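Local coordinates for protein glucose-6-phosphate isomerase (Plasmodium falciparum, PDB 3QKI) that probably catalyses the reversible conversion of alpha-D-glucose 6-phosphate into beta-D-fructose 6-phosphate, the isomerase step of glycolysis and gluconeogenesis, at residues T363-S368 with G541-I546; L386-H391 with G527-L532; Q393-E398 with S535-E540. One frame throughout, in Å; residues are numbered along the deposited sequence.

How the contacts relate
From the N terminus, the chain first passes 363-368 on helix 356-371, then runs through strand 375-380 and enters helix 388-400 with 386-391 and 393-398. All three partners come much later, in order along helix 523-543 and just past its end. Contact 2 closes with 527-532, contact 3 with 535-540 and contact 1, the outermost loop, with 541-546. Contacts 2 and 3 are therefore both nested inside contact 1, while they cross each other because their segments alternate. Together they fasten two earlier helices to one late helix: contact 1 joins helix 356-371 to the C-terminal end of helix 523-543, and contacts 2 and 3 lay helix 388-400 along it.

Contact 1. Residues T363-S368 with G541-I546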
ATOM      1  N   THR A 363       4.958  23.460   0.621  1.00 15.55           N
ATOM      2  CA  THR A 363       5.535  22.756  -0.527  1.00 14.65           C
ATOM      3  C   THR A 363       4.459  21.889  -1.183  1.00 17.07           C
ATOM      4  O   THR A 363       4.299  21.932  -2.400  1.00 17.16           O
ATOM      5  CB  THR A 363       6.743  21.941  -0.066  1.00 14.55           C
ATOM      6  OG1 THR A 363       7.737  22.837   0.446  1.00 15.86           O
ATOM      7  CG2 THR A 363       7.333  21.100  -1.159  1.00  8.81           C
ATOM      8  N   SER A 364       3.729  21.108  -0.373  1.00 13.75           N
ATOM      9  CA  SER A 364       2.654  20.228  -0.827  1.00 12.67           C
ATOM     10  C   SER A 364       1.552  21.044  -1.538  1.00 15.70           C
ATOM     11  O   SER A 364       1.099  20.658  -2.617  1.00 13.19           O
ATOM     12  CB  SER A 364       2.085  19.482   0.368  1.00 16.82           C
ATOM     13  OG  SER A 364       1.027  18.600   0.020  1.00 22.00           O
ATOM     14  N   PHE A 365       1.130  22.159  -0.925  1.00 13.37           N
ATOM     15  CA  PHE A 365       0.123  23.091  -1.433  1.00 13.33           C
ATOM     16  C   PHE A 365       0.572  23.671  -2.775  1.00 18.89           C
ATOM     17  O   PHE A 365      -0.210  23.715  -3.719  1.00 18.76           O
ATOM     18  CB  PHE A 365      -0.107  24.212  -0.388  1.00 15.50           C
ATOM     19  CG  PHE A 365      -0.996  25.343  -0.846  1.00 17.61           C
ATOM     20  CD1 PHE A 365      -2.377  25.186  -0.905  1.00 20.21           C
ATOM     21  CD2 PHE A 365      -0.450  26.571  -1.216  1.00 19.89           C
ATOM     22  CE1 PHE A 365      -3.199  26.242  -1.325  1.00 21.64           C
ATOM     23  CE2 PHE A 365      -1.266  27.612  -1.664  1.00 22.11           C
ATOM     24  CZ  PHE A 365      -2.637  27.443  -1.717  1.00 20.17           C
ATOM     25  N   TYR A 366       1.850  24.118  -2.851  1.00 16.35           N
ATOM     26  CA  TYR A 366       2.464  24.685  -4.046  1.00 15.37           C
ATOM     27  C   TYR A 366       2.451  23.673  -5.219  1.00 16.18           C
ATOM     28  O   TYR A 366       1.950  23.993  -6.296  1.00 13.89           O
ATOM     29  CB  TYR A 366       3.900  25.098  -3.691  1.00 16.40           C
ATOM     30  CG  TYR A 366       4.710  25.673  -4.828  1.00 17.79           C
ATOM     31  CD1 TYR A 366       4.515  26.986  -5.256  1.00 18.37           C
ATOM     32  CD2 TYR A 366       5.746  24.946  -5.407  1.00 18.78           C
ATOM     33  CE1 TYR A 366       5.283  27.536  -6.277  1.00 16.25           C
ATOM     34  CE2 TYR A 366       6.525  25.487  -6.434  1.00 19.59           C
ATOM     35  CZ  TYR A 366       6.295  26.788  -6.857  1.00 23.66           C
ATOM     36  OH  TYR A 366       7.066  27.324  -7.857  1.00 18.44           O
ATOM     37  N   ASN A 367       2.952  22.446  -4.982  1.00 14.26           N
ATOM     38  CA  ASN A 367       2.967  21.379  -6.000  1.00 14.36           C
ATOM     39  C   ASN A 367       1.591  21.033  -6.497  1.00 17.39           C
ATOM     40  O   ASN A 367       1.396  20.875  -7.708  1.00 19.52           O
ATOM     41  CB  ASN A 367       3.662  20.130  -5.469  1.00 13.85           C
ATOM     42  CG  ASN A 367       5.150  20.295  -5.384  1.00 23.62           C
ATOM     43  OD1 ASN A 367       5.726  21.128  -6.069  1.00 18.75           O
ATOM     44  ND2 ASN A 367       5.800  19.519  -4.524  1.00 13.51           N
ATOM     45  N   SER A 368       0.630  20.935  -5.586  1.00 12.02           N
ATOM     46  CA  SER A 368      -0.741  20.586  -5.969  1.00 12.38           C
ATOM     47  C   SER A 368      -1.450  21.741  -6.695  1.00 19.94           C
ATOM     48  O   SER A 368      -2.052  21.524  -7.749  1.00 19.16           O
ATOM     49  CB  SER A 368      -1.542  20.155  -4.741  1.00 14.48           C
ATOM     50  OG  SER A 368      -2.925  19.995  -5.046  1.00 14.66           O
ATOM     51  N   GLY A 541      -4.531  21.939   5.905  1.00 13.37           N
ATOM     52  CA  GLY A 541      -5.982  22.137   5.907  1.00 12.44           C
ATOM     53  C   GLY A 541      -6.320  23.615   5.997  1.00 14.15           C
ATOM     54  O   GLY A 541      -7.199  24.090   5.277  1.00 14.42           O
ATOM     55  N   PHE A 542      -5.554  24.367   6.809  1.00 10.35           N
ATOM     56  CA  PHE A 542      -5.711  25.820   6.945  1.00 10.77           C
ATOM     57  C   PHE A 542      -5.279  26.567   5.688  1.00 17.13           C
ATOM     58  O   PHE A 542      -5.969  27.502   5.279  1.00 17.47           O
ATOM     59  CB  PHE A 542      -5.026  26.376   8.202  1.00 11.45           C
ATOM     60  CG  PHE A 542      -5.687  25.936   9.506  1.00 13.39           C
ATOM     61  CD1 PHE A 542      -7.065  26.029   9.676  1.00 14.20           C
ATOM     62  CD2 PHE A 542      -4.918  25.468  10.574  1.00 15.64           C
ATOM     63  CE1 PHE A 542      -7.666  25.659  10.887  1.00 15.74           C
ATOM     64  CE2 PHE A 542      -5.524  25.058  11.770  1.00 16.75           C
ATOM     65  CZ  PHE A 542      -6.895  25.150  11.915  1.00 15.00           C
ATOM     66  N   LEU A 543      -4.202  26.103   5.026  1.00 14.92           N
ATOM     67  CA  LEU A 543      -3.762  26.672   3.739  1.00 14.12           C
ATOM     68  C   LEU A 543      -4.864  26.447   2.687  1.00 17.83           C
ATOM     69  O   LEU A 543      -5.144  27.347   1.892  1.00 16.19           O
ATOM     70  CB  LEU A 543      -2.447  26.029   3.244  1.00 13.12           C
ATOM     71  CG  LEU A 543      -1.182  26.236   4.084  1.00 15.06           C
ATOM     72  CD1 LEU A 543      -0.014  25.483   3.456  1.00 14.94           C
ATOM     73  CD2 LEU A 543      -0.850  27.715   4.258  1.00 17.50           C
ATOM     74  N   LEU A 544      -5.491  25.249   2.698  1.00 12.94           N
ATOM     75  CA  LEU A 544      -6.569  24.892   1.756  1.00 12.14           C
ATOM     76  C   LEU A 544      -7.896  25.517   2.124  1.00 14.55           C
ATOM     77  O   LEU A 544      -8.847  25.440   1.339  1.00 12.95           O
ATOM     78  CB  LEU A 544      -6.734  23.370   1.700  1.00 11.45           C
ATOM     79  CG  LEU A 544      -5.598  22.608   1.009  1.00 14.86           C
ATOM     80  CD1 LEU A 544      -5.730  21.132   1.256  1.00 14.31           C
ATOM     81  CD2 LEU A 544      -5.542  22.918  -0.490  1.00 17.42           C
ATOM     82  N   ASN A 545      -7.974  26.078   3.350  1.00 13.42           N
ATOM     83  CA  ASN A 545      -9.167  26.655   3.964  1.00 14.27           C
ATOM     84  C   ASN A 545     -10.306  25.623   4.033  1.00 18.60           C
ATOM     85  O   ASN A 545     -11.446  25.923   3.702  1.00 17.77           O
ATOM     86  CB  ASN A 545      -9.612  27.952   3.259  1.00 13.72           C
ATOM     87  CG  ASN A 545     -10.568  28.767   4.070  1.00 22.31           C
ATOM     88  OD1 ASN A 545     -10.477  28.829   5.296  1.00 16.76           O
ATOM     89  ND2 ASN A 545     -11.544  29.360   3.408  1.00 12.25           N
ATOM     90  N   ILE A 546      -9.984  24.404   4.450  1.00 16.43           N
ATOM     91  CA  ILE A 546     -10.993  23.343   4.610  1.00 14.66           C
ATOM     92  C   ILE A 546     -10.985  22.878   6.072  1.00 14.73           C
ATOM     93  O   ILE A 546     -10.095  23.255   6.844  1.00 13.41           O
ATOM     94  CB  ILE A 546     -10.788  22.170   3.621  1.00 17.01           C
ATOM     95  CG1 ILE A 546      -9.401  21.502   3.819  1.00 18.58           C
ATOM     96  CG2 ILE A 546     -11.124  22.575   2.148  1.00 14.76           C
ATOM     97  CD1 ILE A 546      -9.132  20.341   2.906  1.00 26.65           C
TER
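L543 and L544 approach the F365 ring differently, L543 over a face and L544 at the edge. The backbones come nearest at F365 and L543, whose CA atoms are 7.4 Å apart. L543 CB lies over one face of the phenyl ring, and farther along the same side chain its CD1 lies 4.0 Å from F365 CB, beside the root of the aromatic group. The L544 CD2 methyl lies in the ring plane, 3.9 Å from F365 CD1, and the two side chains run past one another in opposite senses. F365 holds its CG anti to the backbone N (chi1 173°), which swings the ring out from helix 356-371 to reach both leucines.

This packing joins helix 356-371 to the C-terminal end of helix 523-543, two helices of the domain built round the mixed sheet that contains strands 375-380, 443-448 and 513-518, consistent with a sugar isomerase (SIS) domain. The end of the later helix carries a Schellman motif, in which N545 adopts positive phi (57°). I546 N bonds back to G541 O at 2.9 Å, and a weak bond links N545 N to F542 O. Y29 of helix 27-39 also packs on F365, and H369 both stacks with the F365 ring and touches L544. The carbonyl oxygen of L543, 3.9 Å from F365 CE1, accepts a hydrogen bond from Y84 OH.

Contact 2. Residues L386-H391 with G527-L532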
ATOM      1  N   LEU A 386       7.343  -0.019   6.950  1.00 10.18           N
ATOM      2  CA  LEU A 386       6.396  -0.595   5.983  0.50 11.73           C
ATOM      3  C   LEU A 386       4.925  -0.242   6.223  1.00 13.87           C
ATOM      4  O   LEU A 386       4.137  -0.313   5.289  1.00 15.52           O
ATOM      5  CB  LEU A 386       6.610  -2.109   5.677  0.50 12.35           C
ATOM      6  CG  LEU A 386       6.407  -3.135   6.809  0.50 18.64           C
ATOM      7  CD1 LEU A 386       5.049  -3.709   6.761  0.50 20.06           C
ATOM      8  CD2 LEU A 386       7.315  -4.328   6.621  0.50 20.04           C
ATOM      9  N   LYS A 387       4.562   0.157   7.444  1.00  9.73           N
ATOM     10  CA  LYS A 387       3.171   0.517   7.745  1.00 10.12           C
ATOM     11  C   LYS A 387       2.958   2.026   7.932  1.00 14.25           C
ATOM     12  O   LYS A 387       1.851   2.443   8.250  1.00 12.69           O
ATOM     13  CB  LYS A 387       2.629  -0.284   8.955  1.00 11.30           C
ATOM     14  CG  LYS A 387       2.565  -1.782   8.724  1.00 19.75           C
ATOM     15  CD  LYS A 387       1.507  -2.163   7.739  1.00 22.77           C
ATOM     16  CE  LYS A 387       1.473  -3.644   7.485  1.00 32.06           C
ATOM     17  NZ  LYS A 387       0.470  -3.971   6.437  1.00 37.06           N
ATOM     18  N   PHE A 388       3.995   2.836   7.676  1.00 12.24           N
ATOM     19  CA  PHE A 388       3.908   4.304   7.822  1.00 10.62           C
ATOM     20  C   PHE A 388       2.953   4.914   6.781  1.00 14.35           C
ATOM     21  O   PHE A 388       2.037   5.631   7.159  1.00 14.47           O
ATOM     22  CB  PHE A 388       5.317   4.938   7.750  1.00 11.17           C
ATOM     23  CG  PHE A 388       5.350   6.443   7.880  1.00 12.87           C
ATOM     24  CD1 PHE A 388       4.872   7.075   9.034  1.00 15.43           C
ATOM     25  CD2 PHE A 388       5.883   7.233   6.862  1.00 15.17           C
ATOM     26  CE1 PHE A 388       4.956   8.476   9.175  1.00 16.04           C
ATOM     27  CE2 PHE A 388       5.942   8.635   6.997  1.00 17.60           C
ATOM     28  CZ  PHE A 388       5.486   9.241   8.156  1.00 15.40           C
ATOM     29  N   SER A 389       3.155   4.603   5.488  1.00 11.26           N
ATOM     30  CA  SER A 389       2.361   5.071   4.329  1.00 12.17           C
ATOM     31  C   SER A 389       0.849   4.838   4.525  1.00 16.87           C
ATOM     32  O   SER A 389       0.061   5.740   4.225  1.00 18.01           O
ATOM     33  CB  SER A 389       2.831   4.342   3.068  1.00 16.28           C
ATOM     34  OG  SER A 389       2.115   4.704   1.906  1.00 32.14           O
ATOM     35  N   ALA A 390       0.443   3.645   5.018  1.00 13.37           N
ATOM     36  CA  ALA A 390      -0.966   3.309   5.255  1.00 13.31           C
ATOM     37  C   ALA A 390      -1.568   4.259   6.291  1.00 16.19           C
ATOM     38  O   ALA A 390      -2.714   4.673   6.137  1.00 16.74           O
ATOM     39  CB  ALA A 390      -1.105   1.857   5.704  1.00 14.40           C
ATOM     40  N   HIS A 391      -0.800   4.614   7.336  1.00 12.36           N
ATOM     41  CA  HIS A 391      -1.256   5.584   8.341  1.00 12.48           C
ATOM     42  C   HIS A 391      -1.339   7.004   7.713  1.00 15.35           C
ATOM     43  O   HIS A 391      -2.381   7.654   7.843  1.00 13.28           O
ATOM     44  CB  HIS A 391      -0.336   5.615   9.589  1.00 12.96           C
ATOM     45  CG  HIS A 391      -0.708   6.721  10.542  1.00 16.00           C
ATOM     46  ND1 HIS A 391      -2.016   6.875  10.997  1.00 17.81           N
ATOM     47  CD2 HIS A 391       0.047   7.725  11.040  1.00 18.04           C
ATOM     48  CE1 HIS A 391      -1.995   7.926  11.800  1.00 17.82           C
ATOM     49  NE2 HIS A 391      -0.783   8.477  11.850  1.00 18.04           N
ATOM     50  N   GLY A 527       8.323   9.622  17.386  1.00 11.05           N
ATOM     51  CA  GLY A 527       7.399  10.645  17.866  1.00 11.30           C
ATOM     52  C   GLY A 527       7.557  11.921  17.049  1.00 16.28           C
ATOM     53  O   GLY A 527       6.555  12.505  16.608  1.00 15.10           O
ATOM     54  N   LEU A 528       8.828  12.338  16.783  1.00 13.41           N
ATOM     55  CA  LEU A 528       9.104  13.506  15.934  1.00 13.92           C
ATOM     56  C   LEU A 528       8.457  13.306  14.542  1.00 15.94           C
ATOM     57  O   LEU A 528       7.838  14.235  14.033  1.00 14.93           O
ATOM     58  CB  LEU A 528      10.615  13.704  15.725  1.00 14.12           C
ATOM     59  CG  LEU A 528      11.471  14.185  16.873  1.00 18.46           C
ATOM     60  CD1 LEU A 528      12.916  14.242  16.427  1.00 18.33           C
ATOM     61  CD2 LEU A 528      11.014  15.573  17.393  1.00 18.57           C
ATOM     62  N   LEU A 529       8.615  12.097  13.947  1.00 12.21           N
ATOM     63  CA  LEU A 529       8.071  11.747  12.626  1.00 12.50           C
ATOM     64  C   LEU A 529       6.525  11.798  12.607  1.00 12.74           C
ATOM     65  O   LEU A 529       5.956  12.367  11.685  1.00 12.51           O
ATOM     66  CB  LEU A 529       8.615  10.386  12.135  1.00 12.27           C
ATOM     67  CG  LEU A 529       8.166   9.893  10.750  1.00 16.59           C
ATOM     68  CD1 LEU A 529       8.636  10.822   9.635  1.00 17.28           C
ATOM     69  CD2 LEU A 529       8.673   8.468  10.490  1.00 14.40           C
ATOM     70  N   LEU A 530       5.865  11.219  13.611  1.00 12.09           N
ATOM     71  CA  LEU A 530       4.406  11.247  13.697  1.00 12.26           C
ATOM     72  C   LEU A 530       3.889  12.674  13.789  1.00 15.32           C
ATOM     73  O   LEU A 530       3.013  13.059  13.009  1.00 14.20           O
ATOM     74  CB  LEU A 530       3.868  10.438  14.902  1.00 13.03           C
ATOM     75  CG  LEU A 530       2.361  10.598  15.151  1.00 17.27           C
ATOM     76  CD1 LEU A 530       1.544   9.891  14.092  1.00 18.94           C
ATOM     77  CD2 LEU A 530       1.988  10.245  16.540  1.00 18.32           C
ATOM     78  N   SER A 531       4.442  13.462  14.726  1.00 13.41           N
ATOM     79  CA  SER A 531       3.981  14.830  14.940  1.00 12.76           C
ATOM     80  C   SER A 531       4.254  15.704  13.719  1.00 14.73           C
ATOM     81  O   SER A 531       3.440  16.553  13.403  1.00 14.00           O
ATOM     82  CB  SER A 531       4.572  15.422  16.214  1.00 13.45           C
ATOM     83  OG  SER A 531       4.302  16.816  16.284  1.00 17.88           O
ATOM     84  N   LEU A 532       5.370  15.476  13.023  1.00 13.29           N
ATOM     85  CA  LEU A 532       5.733  16.217  11.826  1.00 11.84           C
ATOM     86  C   LEU A 532       4.597  16.121  10.789  1.00 15.02           C
ATOM     87  O   LEU A 532       4.191  17.142  10.248  1.00 13.95           O
ATOM     88  CB  LEU A 532       7.072  15.684  11.249  1.00 12.35           C
ATOM     89  CG  LEU A 532       7.507  16.223   9.877  1.00 17.15           C
ATOM     90  CD1 LEU A 532       7.647  17.718   9.904  1.00 17.05           C
ATOM     91  CD2 LEU A 532       8.804  15.559   9.404  1.00 20.27           C
TER
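F388 and L529 both hold CG anti to the backbone N (chi1 180° and -179°), and these extended first torsions send the two side chains toward each other from opposite directions between the two helices. Here the N-terminal turn of helix 388-400, which follows strand 375-380 and has K387 at its N-cap, packs on helix 523-543, which follows strand 513-518; both helices belong to what is probably an SIS-type alpha/beta domain. The branched end of L529 sits against the far end of the phenyl ring, with L529 CG 3.8 Å from F388 CZ. One methyl makes a CH-pi contact: L529 CD2 lies over the face, 4.1 Å from the F388 ring centroid and 19° off the normal, displaced toward the rim. F183 and Y533 also meet this ring, the latter edge-to-face.

H391, about one turn after F388, crosses L530, the residue after L529, nearly at right angles. The imidazole is about 5 Å from the side chain of Q394, a residue that binds beta-D-fructose 6-phosphate, so this packing lies close to the substrate site. Around L530 lie F336 and C340 of helix 330-349. The L530 CD1 methyl approaches the imidazole obliquely, 3.5 Å from H391 NE2.

Contact 3. Residues Q393-E398 with S535-E540; sequences QQLSME and SRIVAE
I537 packs its branched side chain against L395 and S396, and these van der Waals contacts alone join the two segments. The helices come very near each other, S396 CA lying 6.0 Å from I537 CA, consistent with the small S396 side chain at this point. With CG1 anti to the carbonyl carbon (chi1 -73°), I537 directs its longer branch at the serine. I537 CD1 is 3.4 Å from S396 OG. The other branch goes to the backbone, I537 CG2 resting 3.6 Å from L395 O. The leucine side chain is a looser neighbour, L395 CG standing 4.2 Å from I537 CG1. S396 OG has its polar partner within its own helix, the I392 carbonyl oxygen.

Within 393-398 and within 535-540 the side-chain polar pairs stay on their own helix, although N400 ND2 of helix 388-400 bonds across to I537 O. R536 NE and E540 OE1 form a salt bridge of 3.1 Å. This bond is fairly straight (162°), with the acceptor in the guanidinium plane and met nearly along its C-O axis. R536 NH2 also forms a salt bridge with E444 and a hydrogen bond with S364 OG, which bonds E540 OE2, so several partners limit rotation of both groups. Q394 NE2 bonds to E398 OE1 at 2.9 Å, short but bent, from above the carboxylate (47° out of its plane), with the acceptor tilted from the amide plane. Q394 and E398 belong to the beta-D-fructose 6-phosphate site, though no sugar phosphate is bound to this chain, and R312 salt-bridges the same E398 oxygen.

The site residue H429 and S430 of the second subunit pack on Q394 and E398. Within the chain, Y419 of strand 418-420 touches S396 and I537, and A361 of helix 356-371 packs on A539.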
ATOM      1  N   GLN A 393      -1.784   7.829   4.655  1.00 11.62           N
ATOM      2  CA  GLN A 393      -2.937   7.805   3.735  1.00 10.67           C
ATOM      3  C   GLN A 393      -4.210   8.236   4.414  1.00 14.39           C
ATOM      4  O   GLN A 393      -4.869   9.129   3.889  1.00 14.99           O
ATOM      5  CB  GLN A 393      -3.148   6.405   3.169  1.00 12.00           C
ATOM      6  CG  GLN A 393      -2.579   6.227   1.832  1.00 16.13           C
ATOM      7  CD  GLN A 393      -2.952   4.873   1.273  1.00 25.21           C
ATOM      8  OE1 GLN A 393      -3.422   3.968   1.979  1.00 14.65           O
ATOM      9  NE2 GLN A 393      -2.753   4.717  -0.023  1.00 14.50           N
ATOM     10  N   GLN A 394      -4.574   7.633   5.596  1.00 10.72           N
ATOM     11  CA  GLN A 394      -5.774   8.074   6.313  1.00 10.27           C
ATOM     12  C   GLN A 394      -5.601   9.495   6.873  1.00 14.98           C
ATOM     13  O   GLN A 394      -6.475  10.343   6.660  1.00 16.16           O
ATOM     14  CB  GLN A 394      -6.197   7.117   7.438  1.00 11.18           C
ATOM     15  CG  GLN A 394      -7.389   7.718   8.227  1.00 16.06           C
ATOM     16  CD  GLN A 394      -7.856   6.942   9.403  1.00 29.47           C
ATOM     17  OE1 GLN A 394      -7.081   6.317  10.091  1.00 27.64           O
ATOM     18  NE2 GLN A 394      -9.155   6.985   9.665  1.00 25.09           N
ATOM     19  N   LEU A 395      -4.485   9.752   7.582  1.00  9.64           N
ATOM     20  CA  LEU A 395      -4.195  11.041   8.202  1.00  9.39           C
ATOM     21  C   LEU A 395      -4.354  12.183   7.198  1.00 15.07           C
ATOM     22  O   LEU A 395      -5.041  13.149   7.490  1.00 13.76           O
ATOM     23  CB  LEU A 395      -2.791  11.043   8.841  1.00  9.67           C
ATOM     24  CG  LEU A 395      -2.315  12.385   9.461  1.00 15.84           C
ATOM     25  CD1 LEU A 395      -3.187  12.803  10.635  1.00 17.03           C
ATOM     26  CD2 LEU A 395      -0.877  12.287   9.913  1.00 16.48           C
ATOM     27  N   SER A 396      -3.785  12.031   5.990  1.00 11.13           N
ATOM     28  CA  SER A 396      -3.860  13.058   4.950  1.00  9.79           C
ATOM     29  C   SER A 396      -5.209  13.079   4.245  1.00 13.12           C
ATOM     30  O   SER A 396      -5.866  14.114   4.213  1.00 11.82           O
ATOM     31  CB  SER A 396      -2.760  12.830   3.915  1.00 13.08           C
ATOM     32  OG  SER A 396      -1.507  12.807   4.584  1.00 28.78           O
ATOM     33  N   MET A 397      -5.581  11.942   3.625  1.00 10.15           N
ATOM     34  CA  MET A 397      -6.754  11.825   2.781  1.00  8.77           C
ATOM     35  C   MET A 397      -8.087  12.014   3.467  1.00 12.17           C
ATOM     36  O   MET A 397      -8.980  12.638   2.893  1.00 11.40           O
ATOM     37  CB  MET A 397      -6.700  10.549   1.938  1.00 10.34           C
ATOM     38  CG  MET A 397      -5.500  10.543   0.999  1.00 13.32           C
ATOM     39  SD  MET A 397      -5.200   9.025   0.121  1.00 15.65           S
ATOM     40  CE  MET A 397      -6.524   9.042  -1.114  1.00 11.78           C
ATOM     41  N   GLU A 398      -8.240  11.477   4.676  1.00  9.58           N
ATOM     42  CA  GLU A 398      -9.495  11.636   5.402  1.00  8.73           C
ATOM     43  C   GLU A 398      -9.600  13.033   5.995  1.00 10.70           C
ATOM     44  O   GLU A 398     -10.694  13.569   6.115  1.00 13.08           O
ATOM     45  CB  GLU A 398      -9.687  10.503   6.416  1.00 10.29           C
ATOM     46  CG  GLU A 398     -11.078  10.459   7.015  1.00 19.43           C
ATOM     47  CD  GLU A 398     -11.267   9.352   8.023  1.00 41.64           C
ATOM     48  OE1 GLU A 398     -10.676   9.440   9.124  1.00 30.45           O
ATOM     49  OE2 GLU A 398     -11.999   8.386   7.709  1.00 45.37           O
ATOM     50  N   SER A 535       1.207  17.622  12.204  1.00 12.62           N
ATOM     51  CA  SER A 535       1.357  19.081  12.109  1.00 12.07           C
ATOM     52  C   SER A 535       1.229  19.544  10.654  1.00 15.94           C
ATOM     53  O   SER A 535       0.502  20.496  10.392  1.00 16.39           O
ATOM     54  CB  SER A 535       2.689  19.527  12.695  1.00 13.86           C
ATOM     55  OG  SER A 535       2.823  19.125  14.044  1.00 17.59           O
ATOM     56  N   ARG A 536       1.902  18.853   9.706  1.00 11.93           N
ATOM     57  CA  ARG A 536       1.843  19.181   8.283  1.00 11.95           C
ATOM     58  C   ARG A 536       0.415  19.162   7.774  1.00 15.85           C
ATOM     59  O   ARG A 536       0.025  20.088   7.073  1.00 14.95           O
ATOM     60  CB  ARG A 536       2.749  18.217   7.463  1.00 13.98           C
ATOM     61  CG  ARG A 536       2.737  18.427   5.946  1.00 21.64           C
ATOM     62  CD  ARG A 536       1.798  17.430   5.291  1.00 28.14           C
ATOM     63  NE  ARG A 536       1.900  17.387   3.827  1.00 28.66           N
ATOM     64  CZ  ARG A 536       2.783  16.648   3.159  1.00 30.86           C
ATOM     65  NH1 ARG A 536       3.683  15.924   3.810  1.00 18.79           N
ATOM     66  NH2 ARG A 536       2.780  16.640   1.835  1.00 17.86           N
ATOM     67  N   ILE A 537      -0.371  18.111   8.132  1.00 13.49           N
ATOM     68  CA  ILE A 537      -1.773  17.988   7.710  1.00 13.41           C
ATOM     69  C   ILE A 537      -2.665  19.096   8.277  1.00 14.91           C
ATOM     70  O   ILE A 537      -3.471  19.673   7.538  1.00 16.01           O
ATOM     71  CB  ILE A 537      -2.302  16.545   7.902  1.00 16.73           C
ATOM     72  CG1 ILE A 537      -1.688  15.608   6.816  1.00 19.04           C
ATOM     73  CG2 ILE A 537      -3.814  16.458   7.920  1.00 17.25           C
ATOM     74  CD1 ILE A 537      -1.756  16.141   5.278  1.00 31.17           C
ATOM     75  N   VAL A 538      -2.475  19.434   9.557  1.00 10.29           N
ATOM     76  CA  VAL A 538      -3.211  20.510  10.208  1.00 10.59           C
ATOM     77  C   VAL A 538      -2.889  21.859   9.494  1.00 13.27           C
ATOM     78  O   VAL A 538      -3.812  22.589   9.148  1.00 13.16           O
ATOM     79  CB  VAL A 538      -2.934  20.551  11.735  1.00 13.41           C
ATOM     80  CG1 VAL A 538      -3.361  21.881  12.350  1.00 12.16           C
ATOM     81  CG2 VAL A 538      -3.604  19.378  12.442  1.00 13.55           C
ATOM     82  N   ALA A 539      -1.601  22.135   9.218  1.00 11.82           N
ATOM     83  CA  ALA A 539      -1.176  23.362   8.534  1.00 11.91           C
ATOM     84  C   ALA A 539      -1.760  23.403   7.132  1.00 15.26           C
ATOM     85  O   ALA A 539      -2.259  24.445   6.714  1.00 16.03           O
ATOM     86  CB  ALA A 539       0.345  23.446   8.466  1.00 12.63           C
ATOM     87  N   GLU A 540      -1.743  22.262   6.423  1.00 10.57           N
ATOM     88  CA  GLU A 540      -2.231  22.191   5.071  1.00  9.73           C
ATOM     89  C   GLU A 540      -3.745  22.421   4.935  1.00 14.78           C
ATOM     90  O   GLU A 540      -4.178  23.052   3.964  1.00 13.60           O
ATOM     91  CB  GLU A 540      -1.750  20.914   4.366  1.00 11.20           C
ATOM     92  CG  GLU A 540      -1.708  21.079   2.863  1.00 24.94           C
ATOM     93  CD  GLU A 540      -0.986  19.994   2.098  1.00 43.68           C
ATOM     94  OE1 GLU A 540      -0.392  19.089   2.732  1.00 28.93           O
ATOM     95  OE2 GLU A 540      -0.997  20.065   0.848  1.00 34.51           O
TER